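Local coordinates for protein 1H-3-hydroxy-4-oxoquinoline 2,4-dioxygenase (PDB 3IBT) that catalyses the cofactor-free ring cleavage of 3-hydroxy-1H-quinolin-4-one by dioxygen, giving N-formylanthranilate and carbon monoxide in oxoquinoline degradation, at residues Lys38-Leu43 against Gln256-Phe261; Thr23-Ser28 against Gln75-Phe80; Val100-Cys105 against Pro206-Ile211; Leu223-Ala228 against Phe234-Ile239. All blocks are in the same frame, centred on the assembly; numbering follows the deposited sequence.

Interaction 1: Lys38-Leu43 against Gln256-Phe261; sequences KNLAPL and QAIREF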
# COMPACT_ATOMS: atom_id res chain seq x y z
N LYS A 38 8.87 -2.12 9.13
CA LYS A 38 10.00 -2.11 10.03
C LYS A 38 10.71 -3.43 9.98
O LYS A 38 11.96 -3.46 10.12
CB LYS A 38 9.60 -1.75 11.46
CG LYS A 38 8.75 -2.78 12.18
CD LYS A 38 8.54 -2.34 13.63
CE LYS A 38 8.19 -3.55 14.51
NZ LYS A 38 7.15 -3.30 15.57
N ASN A 39 9.94 -4.52 9.77
CA ASN A 39 10.50 -5.88 9.74
C ASN A 39 11.02 -6.21 8.37
O ASN A 39 12.07 -6.81 8.26
CB ASN A 39 9.51 -6.95 10.19
CG ASN A 39 9.12 -6.82 11.65
OD1 ASN A 39 9.88 -6.27 12.49
ND2 ASN A 39 7.92 -7.34 11.99
N LEU A 40 10.32 -5.77 7.34
CA LEU A 40 10.65 -6.14 5.96
C LEU A 40 11.85 -5.38 5.36
O LEU A 40 12.67 -5.94 4.62
CB LEU A 40 9.39 -6.01 5.11
CG LEU A 40 9.54 -5.89 3.62
CD1 LEU A 40 10.18 -7.15 3.09
CD2 LEU A 40 8.18 -5.68 3.11
N ALA A 41 11.97 -4.11 5.71
CA ALA A 41 13.01 -3.27 5.15
C ALA A 41 14.41 -3.73 5.49
O ALA A 41 15.21 -3.85 4.57
CB ALA A 41 12.82 -1.80 5.51
N PRO A 42 14.73 -3.99 6.78
CA PRO A 42 16.13 -4.38 7.03
C PRO A 42 16.53 -5.63 6.25
O PRO A 42 17.69 -5.78 5.93
CB PRO A 42 16.16 -4.64 8.53
CG PRO A 42 15.09 -3.77 9.06
CD PRO A 42 13.98 -3.96 8.05
N LEU A 43 15.57 -6.48 5.90
CA LEU A 43 15.86 -7.65 5.09
C LEU A 43 16.22 -7.24 3.67
O LEU A 43 17.25 -7.67 3.14
CB LEU A 43 14.69 -8.64 5.11
CG LEU A 43 14.19 -9.16 6.46
CD1 LEU A 43 13.14 -10.23 6.33
CD2 LEU A 43 15.35 -9.67 7.31
N GLN A 256 11.03 -12.75 0.53
CA GLN A 256 11.53 -13.70 -0.41
C GLN A 256 10.76 -13.54 -1.72
O GLN A 256 11.33 -13.72 -2.81
CB GLN A 256 11.41 -15.11 0.14
CG GLN A 256 12.07 -16.12 -0.77
CD GLN A 256 13.56 -15.85 -0.94
OE1 GLN A 256 14.21 -15.20 -0.08
NE2 GLN A 256 14.11 -16.35 -2.04
N ALA A 257 9.49 -13.15 -1.61
CA ALA A 257 8.60 -12.98 -2.75
C ALA A 257 8.99 -11.75 -3.54
O ALA A 257 8.98 -11.79 -4.78
CB ALA A 257 7.18 -12.86 -2.28
N ILE A 258 9.31 -10.66 -2.81
CA ILE A 258 9.77 -9.41 -3.42
C ILE A 258 11.08 -9.71 -4.13
O ILE A 258 11.23 -9.45 -5.31
CB ILE A 258 9.94 -8.29 -2.38
CG1 ILE A 258 8.58 -7.85 -1.85
CG2 ILE A 258 10.66 -7.09 -3.01
CD1 ILE A 258 8.66 -6.94 -0.67
N ARG A 259 11.99 -10.35 -3.41
CA ARG A 259 13.25 -10.75 -4.00
C ARG A 259 13.05 -11.51 -5.27
O ARG A 259 13.71 -11.22 -6.25
CB ARG A 259 14.04 -11.61 -3.05
CG ARG A 259 15.34 -11.01 -2.63
CD ARG A 259 16.17 -12.09 -1.91
NE ARG A 259 15.64 -12.48 -0.59
CZ ARG A 259 15.76 -11.77 0.54
NH1 ARG A 259 16.36 -10.57 0.55
NH2 ARG A 259 15.26 -12.26 1.68
N GLU A 260 12.15 -12.49 -5.27
CA GLU A 260 12.05 -13.37 -6.43
C GLU A 260 11.28 -12.75 -7.57
O GLU A 260 11.60 -12.98 -8.73
CB GLU A 260 11.46 -14.72 -6.08
CG GLU A 260 12.46 -15.67 -5.47
CD GLU A 260 11.78 -16.81 -4.71
OE1 GLU A 260 10.60 -17.10 -5.06
OE2 GLU A 260 12.41 -17.40 -3.76
N PHE A 261 10.25 -11.98 -7.27
CA PHE A 261 9.55 -11.36 -8.34
C PHE A 261 10.39 -10.27 -8.98
O PHE A 261 10.35 -10.06 -10.20
CB PHE A 261 8.28 -10.75 -7.86
CG PHE A 261 7.45 -10.25 -8.95
CD1 PHE A 261 7.21 -8.90 -9.09
CD2 PHE A 261 6.91 -11.14 -9.89
CE1 PHE A 261 6.41 -8.43 -10.14
CE2 PHE A 261 6.10 -10.70 -10.94
CZ PHE A 261 5.86 -9.34 -11.07
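Leu40 and Ile258 reach toward each other tip to tip, where the short helix 40-44 leans on the C-terminal helix 251-261 of this alpha/beta-hydrolase fold. The apolar part of the contact is small and falls on one methyl: Ile258 CD1 lies 4.0 Å from Leu40 CD2 and 4.1 Å from Leu40 CD1, set almost evenly against the two ends of the leucine fork. Leu40 sends CG anti to its own nitrogen (chi1 160°), which carries the fork across to the isoleucine. Both side chains are buried. Leu40 continues onto Leu26 of strand 23-27 and onto Val254 and Ala255 one turn back in the longer helix, while Ile258 also rests on Ile117 of the sheet.

The polar part gathers round Arg259, whose chain bends at chi3. Its NH1 comes to 4.0 Å from Leu43 O, which lies at the guanidinium edge and near its plane, too far to count as a bond. The real charge partner of NH1 is Asp47, just beyond the short helix. Within the long helix, Arg259 NE gives a nearly straight bond (170°) to Gln256 OE1 at 3.1 Å, with NE above the carbonyl plane, and this helps fix the rotation of both groups. The amide is held at its other end too: Gln256 NE2 donates to Glu260 OE2 at 2.6 Å, meeting that oxygen on its anti side and somewhat out of the carboxylate plane.

Interaction 2: Thr23-Ser28 against Gln75-Phe80; sequences TLFLLS and QDLLAF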
# COMPACT_ATOMS: atom_id res chain seq x y z
N THR A 23 16.86 0.40 -6.92
CA THR A 23 16.02 1.20 -6.03
C THR A 23 14.59 0.65 -5.97
O THR A 23 14.00 0.31 -7.02
CB THR A 23 16.07 2.69 -6.37
OG1 THR A 23 17.44 3.11 -6.41
CG2 THR A 23 15.31 3.51 -5.33
N LEU A 24 14.08 0.58 -4.74
CA LEU A 24 12.84 -0.10 -4.42
C LEU A 24 12.11 0.74 -3.41
O LEU A 24 12.64 1.00 -2.33
CB LEU A 24 13.15 -1.45 -3.78
CG LEU A 24 12.17 -2.60 -3.99
CD1 LEU A 24 12.62 -3.82 -3.19
CD2 LEU A 24 10.79 -2.21 -3.59
N PHE A 25 10.90 1.16 -3.74
CA PHE A 25 10.11 1.97 -2.82
C PHE A 25 9.16 1.11 -2.01
O PHE A 25 8.43 0.25 -2.59
CB PHE A 25 9.28 3.00 -3.59
CG PHE A 25 10.02 4.24 -3.95
CD1 PHE A 25 10.63 4.36 -5.18
CD2 PHE A 25 10.08 5.31 -3.05
CE1 PHE A 25 11.32 5.55 -5.54
CE2 PHE A 25 10.78 6.52 -3.37
CZ PHE A 25 11.40 6.64 -4.62
N LEU A 26 9.14 1.33 -0.70
CA LEU A 26 8.15 0.67 0.14
C LEU A 26 7.06 1.64 0.58
O LEU A 26 7.29 2.44 1.48
CB LEU A 26 8.82 -0.03 1.33
CG LEU A 26 9.61 -1.32 1.11
CD1 LEU A 26 9.66 -2.11 2.41
CD2 LEU A 26 9.04 -2.21 -0.00
N LEU A 27 5.87 1.55 -0.05
CA LEU A 27 4.75 2.53 0.12
C LEU A 27 3.57 1.99 0.91
O LEU A 27 2.95 1.00 0.51
CB LEU A 27 4.19 2.96 -1.23
CG LEU A 27 5.14 3.46 -2.32
CD1 LEU A 27 4.46 3.47 -3.73
CD2 LEU A 27 5.69 4.82 -1.92
N SER A 28 3.21 2.66 1.99
CA SER A 28 2.13 2.17 2.87
C SER A 28 0.62 2.40 2.42
O SER A 28 0.34 2.94 1.35
CB SER A 28 2.33 2.74 4.26
OG SER A 28 1.60 3.94 4.35
N GLN A 75 1.22 12.31 -7.38
CA GLN A 75 1.96 13.45 -7.80
C GLN A 75 3.17 13.70 -6.87
O GLN A 75 4.28 13.96 -7.34
CB GLN A 75 1.03 14.65 -7.86
CG GLN A 75 0.10 14.59 -9.04
CD GLN A 75 0.86 14.77 -10.34
OE1 GLN A 75 1.33 15.95 -10.65
NE2 GLN A 75 1.03 13.58 -11.09
N ASP A 76 2.91 13.62 -5.57
CA ASP A 76 3.94 13.55 -4.54
C ASP A 76 5.12 12.66 -4.97
O ASP A 76 6.25 13.14 -5.17
CB ASP A 76 3.33 13.01 -3.22
CG ASP A 76 2.31 13.95 -2.62
OD1 ASP A 76 2.26 15.24 -3.29
OD2 ASP A 76 1.66 13.49 -1.48
N LEU A 77 4.84 11.38 -5.12
CA LEU A 77 5.86 10.42 -5.44
C LEU A 77 6.58 10.72 -6.77
O LEU A 77 7.75 10.38 -6.91
CB LEU A 77 5.25 9.01 -5.48
CG LEU A 77 6.06 7.83 -4.95
CD1 LEU A 77 5.38 6.62 -5.49
CD2 LEU A 77 7.53 7.81 -5.35
N LEU A 78 5.87 11.31 -7.73
CA LEU A 78 6.49 11.64 -9.02
C LEU A 78 7.49 12.83 -8.91
O LEU A 78 8.53 12.90 -9.59
CB LEU A 78 5.41 11.94 -10.05
CG LEU A 78 4.58 10.78 -10.59
CD1 LEU A 78 3.50 11.35 -11.47
CD2 LEU A 78 5.40 9.80 -11.38
N ALA A 79 7.15 13.75 -8.02
CA ALA A 79 8.01 14.84 -7.66
C ALA A 79 9.14 14.33 -6.74
O ALA A 79 10.08 15.09 -6.40
CB ALA A 79 7.18 15.91 -6.99
N PHE A 80 9.06 13.05 -6.33
CA PHE A 80 10.08 12.41 -5.49
C PHE A 80 11.21 11.88 -6.35
O PHE A 80 12.30 12.46 -6.36
CB PHE A 80 9.49 11.30 -4.63
CG PHE A 80 9.88 11.39 -3.20
CD1 PHE A 80 9.42 12.47 -2.42
CD2 PHE A 80 10.74 10.45 -2.63
CE1 PHE A 80 9.78 12.59 -1.10
CE2 PHE A 80 11.10 10.56 -1.30
CZ PHE A 80 10.62 11.64 -0.53
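Strand 23-27, from the parallel part of the central sheet, packs here against helix 70-83, with Phe25 and Leu27 facing Leu77 and Phe80. Leu77 does most of the joining, one branch for each strand residue. Its CD2 methyl stands over one face of the Phe25 ring as a CH-pi contact, 4.1 Å from the centroid and 14° off the ring normal, displaced slightly toward the CE2 and CZ rim. The two side chains slide past each other in opposite directions. The other branch meets Leu27 tip to tip: Leu77 CD1 is 3.7 Å from Leu27 CD1 and 4.0 Å from Leu27 CD2.

In the alpha/beta-hydrolase fold such helices flank a mostly parallel sheet, and this one runs nearly antiparallel to its strand, at 155°, with the segment axes 12.6 Å apart. That gap is spanned by large side chains. Phe25, with CG anti to its carbonyl carbon (chi1 -84°), extends far enough to present its edge to the helix as well: Phe80 CD2 lies near the Phe25 ring plane, 4.0 Å from Phe25 CE2. With only an alanine here in place of Leu77, the Phe25 face would probably lose its methyl cover and a gap would open in front of Leu27.

Other strands of the sheet complete the surroundings. Phe25 also meets the ring of Phe89 and touches Met91, Leu27 rests on Pro53, and Phe80 makes an edge-to-face pair with Tyr13 of strand 9-16.

Interaction 3: Val100-Cys105 against Pro206-Ile211; sequences VNIDVC and PEICHI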
# COMPACT_ATOMS: atom_id res chain seq x y z
N VAL A 100 -2.39 4.28 -5.68
CA VAL A 100 -1.26 5.18 -6.02
C VAL A 100 -0.18 4.49 -6.91
O VAL A 100 0.21 5.00 -7.95
CB VAL A 100 -0.59 5.77 -4.72
CG1 VAL A 100 0.57 6.69 -5.03
CG2 VAL A 100 -1.65 6.45 -3.81
N ASN A 101 0.27 3.32 -6.48
CA ASN A 101 1.16 2.47 -7.24
C ASN A 101 0.75 2.34 -8.73
O ASN A 101 1.53 2.68 -9.64
CB ASN A 101 1.21 1.10 -6.57
CG ASN A 101 2.30 0.21 -7.12
OD1 ASN A 101 2.80 0.42 -8.23
ND2 ASN A 101 2.66 -0.82 -6.35
N ILE A 102 -0.48 1.86 -8.97
CA ILE A 102 -0.93 1.67 -10.33
C ILE A 102 -1.05 2.97 -11.10
O ILE A 102 -0.82 3.01 -12.32
CB ILE A 102 -2.22 0.86 -10.36
CG1 ILE A 102 -1.93 -0.50 -9.75
CG2 ILE A 102 -2.70 0.61 -11.78
CD1 ILE A 102 -0.82 -1.23 -10.44
N ASP A 103 -1.38 4.05 -10.41
CA ASP A 103 -1.44 5.36 -11.07
C ASP A 103 -0.07 5.70 -11.67
O ASP A 103 0.03 6.25 -12.78
CB ASP A 103 -1.87 6.45 -10.09
CG ASP A 103 -2.55 7.63 -10.80
OD1 ASP A 103 -3.40 7.38 -11.69
OD2 ASP A 103 -2.25 8.82 -10.49
N VAL A 104 0.98 5.36 -10.93
CA VAL A 104 2.31 5.75 -11.35
C VAL A 104 2.72 4.85 -12.49
O VAL A 104 3.28 5.32 -13.47
CB VAL A 104 3.28 5.74 -10.19
CG1 VAL A 104 4.69 5.84 -10.68
CG2 VAL A 104 2.95 6.88 -9.26
N CYS A 105 2.39 3.56 -12.40
CA CYS A 105 2.65 2.66 -13.51
C CYS A 105 1.97 3.15 -14.76
O CYS A 105 2.44 2.89 -15.86
CB CYS A 105 2.17 1.25 -13.21
SG CYS A 105 3.26 0.31 -12.13
N PRO A 206 2.14 -3.92 -16.83
CA PRO A 206 3.33 -4.51 -16.22
C PRO A 206 3.03 -5.89 -15.74
O PRO A 206 1.86 -6.27 -15.63
CB PRO A 206 3.57 -3.63 -14.99
CG PRO A 206 2.31 -2.99 -14.73
CD PRO A 206 1.60 -2.82 -16.03
N GLU A 207 4.07 -6.64 -15.40
CA GLU A 207 3.86 -7.81 -14.57
C GLU A 207 3.54 -7.29 -13.16
O GLU A 207 4.28 -6.46 -12.59
CB GLU A 207 5.06 -8.74 -14.64
CG GLU A 207 5.47 -9.07 -16.09
CD GLU A 207 4.51 -10.04 -16.83
OE1 GLU A 207 4.62 -11.25 -16.60
OE2 GLU A 207 3.67 -9.60 -17.67
N ILE A 208 2.38 -7.71 -12.65
CA ILE A 208 1.88 -7.29 -11.33
C ILE A 208 1.81 -8.51 -10.42
O ILE A 208 1.22 -9.54 -10.79
CB ILE A 208 0.49 -6.63 -11.41
CG1 ILE A 208 0.47 -5.61 -12.57
CG2 ILE A 208 0.12 -5.97 -10.07
CD1 ILE A 208 -0.85 -4.90 -12.77
N CYS A 209 2.41 -8.40 -9.23
CA CYS A 209 2.40 -9.50 -8.29
C CYS A 209 1.66 -9.03 -7.06
O CYS A 209 2.04 -8.02 -6.47
CB CYS A 209 3.83 -9.87 -7.92
SG CYS A 209 4.01 -11.08 -6.59
N HIS A 210 0.59 -9.75 -6.72
CA HIS A 210 -0.21 -9.50 -5.52
C HIS A 210 0.12 -10.48 -4.40
O HIS A 210 -0.23 -11.67 -4.50
CB HIS A 210 -1.71 -9.61 -5.82
CG HIS A 210 -2.58 -9.15 -4.68
ND1 HIS A 210 -3.77 -9.77 -4.35
CD2 HIS A 210 -2.42 -8.15 -3.78
CE1 HIS A 210 -4.32 -9.15 -3.31
NE2 HIS A 210 -3.51 -8.17 -2.94
N ILE A 211 0.78 -9.97 -3.36
CA ILE A 211 1.05 -10.71 -2.12
C ILE A 211 -0.05 -10.42 -1.11
O ILE A 211 -0.48 -9.30 -0.98
CB ILE A 211 2.40 -10.29 -1.51
CG1 ILE A 211 3.55 -10.60 -2.47
CG2 ILE A 211 2.66 -11.02 -0.22
CD1 ILE A 211 4.84 -9.80 -2.18
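The carbonyl oxygen of Asn101 takes two backbone N-H groups of helix 97-107, that of Cys105, with Cys105 N 3.0 Å from Asn101 O, and, weakly, that of Val104. This ordinary helical bonding places Cys105 where its sulfur faces the start of strand 207-212: Cys105 SG lies 4.3 Å from Pro206 CG, on the proline just ahead of the strand. One helical turn earlier Ile102 makes the second touch, its CD1 4.3 Å from Ile208 CD1. Ile102 is turned about its CB-CG1 bond (chi2 -57°) while Ile208 runs extended there (chi2 179°), and it is the two delta methyls that meet. Both touches are light van der Waals contacts between buried side chains.

The helix is the one that follows the nucleophile-elbow position of the alpha/beta-hydrolase fold, the turn that here carries Ser95, a probable substrate-binding residue. Asn101 is tied to the sheet by side-chain hydrogen bonds to Ser93 and Thr116. Strand 207-212 lies between strands 115-119 and 234-238. Ile208 points to the face under helix 97-107, where helix 70-83 packs alongside, while Cys209 points to the opposite face, against helix 251-261.

Interaction 4: Leu223-Ala228 against Phe234-Ile239; sequences LQLEFA and FHPRHI. Unlike the reference sequence in segment 223-228: Glu226 (reference Asp).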
# COMPACT_ATOMS: atom_id res chain seq x y z
N LEU A 223 -10.57 -16.97 -6.80
CA LEU A 223 -10.78 -15.89 -7.76
C LEU A 223 -9.45 -15.42 -8.36
O LEU A 223 -9.41 -15.02 -9.51
CB LEU A 223 -11.46 -14.70 -7.08
CG LEU A 223 -11.63 -13.45 -7.94
CD1 LEU A 223 -12.99 -13.48 -8.63
CD2 LEU A 223 -11.38 -12.08 -7.21
N GLN A 224 -8.36 -15.46 -7.60
CA GLN A 224 -7.14 -14.89 -8.16
C GLN A 224 -6.48 -15.93 -9.03
O GLN A 224 -6.01 -15.62 -10.13
CB GLN A 224 -6.19 -14.32 -7.12
CG GLN A 224 -6.74 -13.07 -6.43
CD GLN A 224 -5.77 -12.50 -5.38
OE1 GLN A 224 -5.92 -12.75 -4.19
NE2 GLN A 224 -4.75 -11.77 -5.84
N LEU A 225 -6.47 -17.15 -8.53
CA LEU A 225 -5.89 -18.24 -9.30
C LEU A 225 -6.49 -18.25 -10.67
O LEU A 225 -5.79 -18.45 -11.66
CB LEU A 225 -6.14 -19.55 -8.60
CG LEU A 225 -4.92 -20.09 -7.85
CD1 LEU A 225 -3.94 -18.98 -7.30
CD2 LEU A 225 -5.45 -20.96 -6.73
N GLU A 226 -7.78 -17.90 -10.69
CA GLU A 226 -8.56 -17.85 -11.93
C GLU A 226 -8.33 -16.61 -12.78
O GLU A 226 -8.21 -16.73 -13.98
CB GLU A 226 -10.04 -18.06 -11.66
CG GLU A 226 -10.40 -19.53 -11.40
CD GLU A 226 -11.83 -19.62 -10.95
OE1 GLU A 226 -12.36 -18.57 -10.52
OE2 GLU A 226 -12.46 -20.72 -11.05
N PHE A 227 -8.25 -15.43 -12.16
CA PHE A 227 -7.91 -14.26 -12.92
C PHE A 227 -6.59 -14.47 -13.61
O PHE A 227 -6.44 -14.17 -14.81
CB PHE A 227 -7.78 -13.07 -12.04
CG PHE A 227 -7.74 -11.80 -12.80
CD1 PHE A 227 -6.57 -11.02 -12.85
CD2 PHE A 227 -8.87 -11.38 -13.53
CE1 PHE A 227 -6.54 -9.83 -13.59
CE2 PHE A 227 -8.85 -10.19 -14.28
CZ PHE A 227 -7.69 -9.42 -14.31
N ALA A 228 -5.64 -14.99 -12.84
CA ALA A 228 -4.29 -15.23 -13.32
C ALA A 228 -4.23 -16.25 -14.47
O ALA A 228 -3.37 -16.18 -15.35
CB ALA A 228 -3.44 -15.64 -12.20
N PHE A 234 -0.61 -11.14 -14.42
CA PHE A 234 -1.03 -11.23 -13.00
C PHE A 234 -0.46 -12.47 -12.30
O PHE A 234 -0.38 -13.57 -12.87
CB PHE A 234 -2.56 -11.08 -12.86
CG PHE A 234 -3.05 -10.85 -11.44
CD1 PHE A 234 -2.92 -9.62 -10.83
CD2 PHE A 234 -3.68 -11.84 -10.74
CE1 PHE A 234 -3.35 -9.41 -9.51
CE2 PHE A 234 -4.13 -11.62 -9.43
CZ PHE A 234 -3.96 -10.41 -8.82
N HIS A 235 -0.02 -12.27 -11.06
CA HIS A 235 0.79 -13.20 -10.31
C HIS A 235 0.42 -13.06 -8.82
O HIS A 235 1.09 -12.34 -8.05
CB HIS A 235 2.27 -12.85 -10.48
CG HIS A 235 2.73 -12.83 -11.90
ND1 HIS A 235 2.87 -13.97 -12.66
CD2 HIS A 235 3.10 -11.80 -12.70
CE1 HIS A 235 3.29 -13.65 -13.87
NE2 HIS A 235 3.42 -12.34 -13.92
N PRO A 236 -0.64 -13.76 -8.41
CA PRO A 236 -0.99 -13.76 -7.00
C PRO A 236 0.04 -14.60 -6.21
O PRO A 236 0.62 -15.54 -6.75
CB PRO A 236 -2.35 -14.41 -6.99
CG PRO A 236 -2.47 -15.14 -8.27
CD PRO A 236 -1.50 -14.64 -9.23
N ARG A 237 0.32 -14.23 -4.97
CA ARG A 237 1.10 -15.07 -4.06
C ARG A 237 0.41 -14.94 -2.70
O ARG A 237 0.45 -13.87 -2.11
CB ARG A 237 2.54 -14.55 -3.94
CG ARG A 237 3.62 -15.39 -4.56
CD ARG A 237 4.76 -14.51 -5.10
NE ARG A 237 5.31 -15.10 -6.33
CZ ARG A 237 4.74 -15.05 -7.55
NH1 ARG A 237 3.59 -14.41 -7.76
NH2 ARG A 237 5.30 -15.66 -8.58
N HIS A 238 -0.28 -16.00 -2.26
CA HIS A 238 -0.88 -16.12 -0.91
C HIS A 238 0.14 -16.48 0.17
O HIS A 238 0.67 -17.60 0.15
CB HIS A 238 -1.91 -17.24 -0.94
CG HIS A 238 -2.66 -17.46 0.35
ND1 HIS A 238 -2.65 -18.65 1.03
CD2 HIS A 238 -3.51 -16.65 1.04
CE1 HIS A 238 -3.41 -18.56 2.10
NE2 HIS A 238 -3.94 -17.36 2.14
N ILE A 239 0.41 -15.57 1.11
CA ILE A 239 1.08 -16.01 2.35
C ILE A 239 -0.02 -16.47 3.33
O ILE A 239 -0.99 -15.75 3.52
CB ILE A 239 1.87 -14.87 3.01
CG1 ILE A 239 2.52 -13.96 1.96
CG2 ILE A 239 2.93 -15.41 3.93
CD1 ILE A 239 3.55 -14.62 1.03
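Phe227 and Phe234 form a T-shaped pair: the edge of Phe227 is turned toward the face of Phe234, with centroids 5.4 Å apart and planes at 81°. The nearest atoms are Phe227 CD1 and Phe234 CD2, at 3.7 Å. Round the edge of the Phe234 ring lie Ala228 CB, 4.1 Å from Phe234 CD2, and the Gln224 amide, whose NE2 is 3.4 Å from Phe234 CZ. That amide is turned 45° to the ring, and its NE2 is engaged by His210 in a hydrogen bond. Phe234 reaches into this corner because its CG is anti to the backbone nitrogen (chi1 -167°).

Helix 218-230 is the connection of a beta-alpha-beta unit that joins strand 207-212 to its parallel neighbour 234-238, the outermost strand of the sheet at this side. The helix runs back close over the second strand, the segment axes approaching to 7.8 Å. Were Phe234 cut back to an alanine, the edge of Phe227 would probably be left with no aromatic face to point at, and the Gln224 amide would lose the ring beside it.

Further along the strand, Pro236 faces the helix. Ala228 CB sits 3.7 Å from Pro236 CD and Gln224 CB 3.8 Å from Pro236 CB, while Leu225, though its CB points away from the strand, brings CD1 to 4.2 Å from Pro236 CG.

All four contacts pack around one central sheet. Interactions 2 and 3 share a face, where Leu78 CD2 meets Val104 CG1 at 4.1 Å. Interaction 1 lies on the other: Ile258 CG2 is 3.8 Å from Leu24 CD1, and Ala257 CB is 3.9 Å from Ile211 CD1. Interactions 3 and 4 join through neighbouring strands, with a probable hydrogen bond of 2.7 Å between His210 O and Arg237 N. Interactions 2 and 4 do not touch, their centres about 25 Å apart. Toward the probable active site, the side chains of Leu40 and Leu27 each lie about 7 Å from that of Thr94, and that of Gln224 about 8 Å from that of Asp120; interaction 3 is more remote.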